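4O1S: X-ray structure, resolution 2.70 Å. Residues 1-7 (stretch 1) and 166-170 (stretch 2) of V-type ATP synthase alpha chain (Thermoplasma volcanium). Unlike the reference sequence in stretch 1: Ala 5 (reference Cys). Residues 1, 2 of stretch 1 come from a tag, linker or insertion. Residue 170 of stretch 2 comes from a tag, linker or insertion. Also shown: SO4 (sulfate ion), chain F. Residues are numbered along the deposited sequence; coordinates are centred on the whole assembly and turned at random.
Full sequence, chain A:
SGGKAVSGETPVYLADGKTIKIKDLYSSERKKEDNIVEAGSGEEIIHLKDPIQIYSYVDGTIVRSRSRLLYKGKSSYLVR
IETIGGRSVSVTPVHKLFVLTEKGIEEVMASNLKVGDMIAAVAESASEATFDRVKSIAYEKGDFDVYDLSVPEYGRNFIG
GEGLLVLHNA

Stretch 1 (1-7) SGGKAVS
Stretch 2, residues 166-170: VLHNA

The two ends of one chain meet in a small, loosely packed contact, held by a salt bridge between Lys 4 and the C-terminal carboxylate of the tag-derived Ala 170 and by one apolar touch, with no hydrogen bond between the stretches. Only 223 Å² is buried, both sides summed. Touching residues are at least 161 positions apart in sequence. By their CA positions the stretches run in roughly opposite directions; in register, Ser 1 lies nearest Asn 169, their CA atoms 6.0 Å apart.

Tag residues Ser 1 and Gly 2 begin a tight turn, with Gly 2 (phi/psi -81/55) at its corner and Gly 3 (87/-2) next; at Gly 3 a CB would jam against the preceding carbonyl O, so glycine fits. Weak backbone bonds brace this turn, Gly 3 N to Ser 1 O at 2.8 Å and Ser 1 N to Lys 4 O at 3.3 Å. Ser 1, poorly ordered, points toward stretch 2 with chi1 t, its CB 3.0 Å from Asn 169 O.

Lys 4 is extended (-76/127) and points toward stretch 2, chi1 m and chi2 t, with chi3 -99° and chi4 -123° bending the chain. Its CD passes 3.5 Å from His 168 O, and its NZ reaches Ala 170 OXT at 3.5 Å, a long salt bridge; the long lysine side chain spans the gap, its CE 3.4 Å from Ala 170 OXT. The CB of Ala 170 points away. Ala 5, which replaces the reference cysteine, is buried and points away.

Deeper in, Val 6 (-129/163, chi1 m) and Leu 167 (-115/124, chi1 m, chi2 t) both point toward the opposite stretch and bring Val 6 CG1 to Leu 167 CD1 at 4.4 Å, a sparse touch between buried apolar side chains.

Val 166 (-110/119, chi1 t) continues a strand that begins earlier. The weak bond from Asn 169 N to Leu 167 O at 3.2 Å closes around His 168 (-85/84, chi1 t); Asn 169 (-93/-7, chi1 p) follows, its ND2 bonded elsewhere in the structure. Away from the contact, Ser 7 OG donates to sulfate O1 at 3.3 Å.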

# COMPACT_ATOMS: atom_id res chain seq x y z
N SER A 1 9.55 0.87 -0.03
CA SER A 1 10.85 0.62 -0.65
C SER A 1 11.61 1.90 -1.00
O SER A 1 12.13 2.59 -0.12
CB SER A 1 10.71 -0.27 -1.89
OG SER A 1 11.84 -0.17 -2.73
N GLY A 2 11.66 2.22 -2.30
CA GLY A 2 12.51 3.31 -2.76
C GLY A 2 11.91 4.70 -2.58
O GLY A 2 11.81 5.47 -3.54
N GLY A 3 11.54 5.02 -1.35
CA GLY A 3 10.78 6.23 -1.09
C GLY A 3 9.29 5.98 -1.26
O GLY A 3 8.48 6.88 -1.04
N LYS A 4 8.92 4.77 -1.64
CA LYS A 4 7.52 4.41 -1.77
C LYS A 4 6.90 4.18 -0.39
O LYS A 4 7.42 3.40 0.41
CB LYS A 4 7.40 3.15 -2.61
CG LYS A 4 7.67 3.43 -4.05
CD LYS A 4 7.45 2.22 -4.89
CE LYS A 4 8.77 1.56 -5.16
NZ LYS A 4 9.01 1.44 -6.63
N ALA A 5 5.79 4.87 -0.12
CA ALA A 5 5.10 4.73 1.16
C ALA A 5 3.62 5.19 1.08
O ALA A 5 3.19 5.76 0.07
CB ALA A 5 5.87 5.49 2.26
N VAL A 6 2.85 4.91 2.13
CA VAL A 6 1.44 5.28 2.16
C VAL A 6 1.08 6.04 3.45
O VAL A 6 1.84 6.06 4.44
CB VAL A 6 0.54 4.02 2.06
CG1 VAL A 6 0.90 3.20 0.80
CG2 VAL A 6 0.69 3.17 3.31
N SER A 7 -0.07 6.70 3.41
CA SER A 7 -0.54 7.45 4.57
C SER A 7 -0.85 6.49 5.70
O SER A 7 -1.13 5.30 5.48
CB SER A 7 -1.78 8.26 4.21
OG SER A 7 -2.65 8.34 5.32
N VAL A 166 -4.26 -2.21 -5.31
CA VAL A 166 -3.09 -3.05 -5.42
C VAL A 166 -1.90 -2.14 -5.59
O VAL A 166 -1.81 -1.38 -6.58
CB VAL A 166 -3.20 -4.02 -6.63
CG1 VAL A 166 -1.96 -4.94 -6.68
CG2 VAL A 166 -4.50 -4.82 -6.57
N LEU A 167 -0.98 -2.22 -4.64
CA LEU A 167 0.11 -1.26 -4.57
C LEU A 167 1.44 -1.92 -4.80
O LEU A 167 1.79 -2.89 -4.13
CB LEU A 167 0.07 -0.53 -3.23
CG LEU A 167 -1.29 0.16 -3.06
CD1 LEU A 167 -1.65 0.53 -1.64
CD2 LEU A 167 -1.29 1.38 -3.95
N HIS A 168 2.17 -1.42 -5.79
CA HIS A 168 3.50 -1.94 -6.08
C HIS A 168 4.60 -1.29 -5.23
O HIS A 168 5.28 -0.35 -5.67
CB HIS A 168 3.85 -1.77 -7.55
CG HIS A 168 5.12 -2.44 -7.92
ND1 HIS A 168 6.16 -1.79 -8.55
CD2 HIS A 168 5.55 -3.71 -7.71
CE1 HIS A 168 7.16 -2.63 -8.74
NE2 HIS A 168 6.81 -3.81 -8.24
N ASN A 169 4.78 -1.82 -4.03
CA ASN A 169 5.73 -1.26 -3.08
C ASN A 169 7.08 -1.97 -3.22
O ASN A 169 8.06 -1.59 -2.56
CB ASN A 169 5.21 -1.47 -1.68
CG ASN A 169 5.25 -2.93 -1.29
OD1 ASN A 169 5.25 -3.82 -2.16
ND2 ASN A 169 5.29 -3.20 0.01
N ALA A 170 7.11 -3.03 -4.04
CA ALA A 170 8.34 -3.78 -4.31
C ALA A 170 9.49 -2.86 -4.65
O ALA A 170 10.65 -3.19 -4.43
CB ALA A 170 8.12 -4.77 -5.45
OXT ALA A 170 9.25 -1.76 -5.15
S SO4 F . -2.78 12.52 6.73
O1 SO4 F . -3.33 11.53 5.78
O2 SO4 F . -1.46 12.11 7.22
O3 SO4 F . -2.66 13.82 6.05
O4 SO4 F . -3.67 12.67 7.88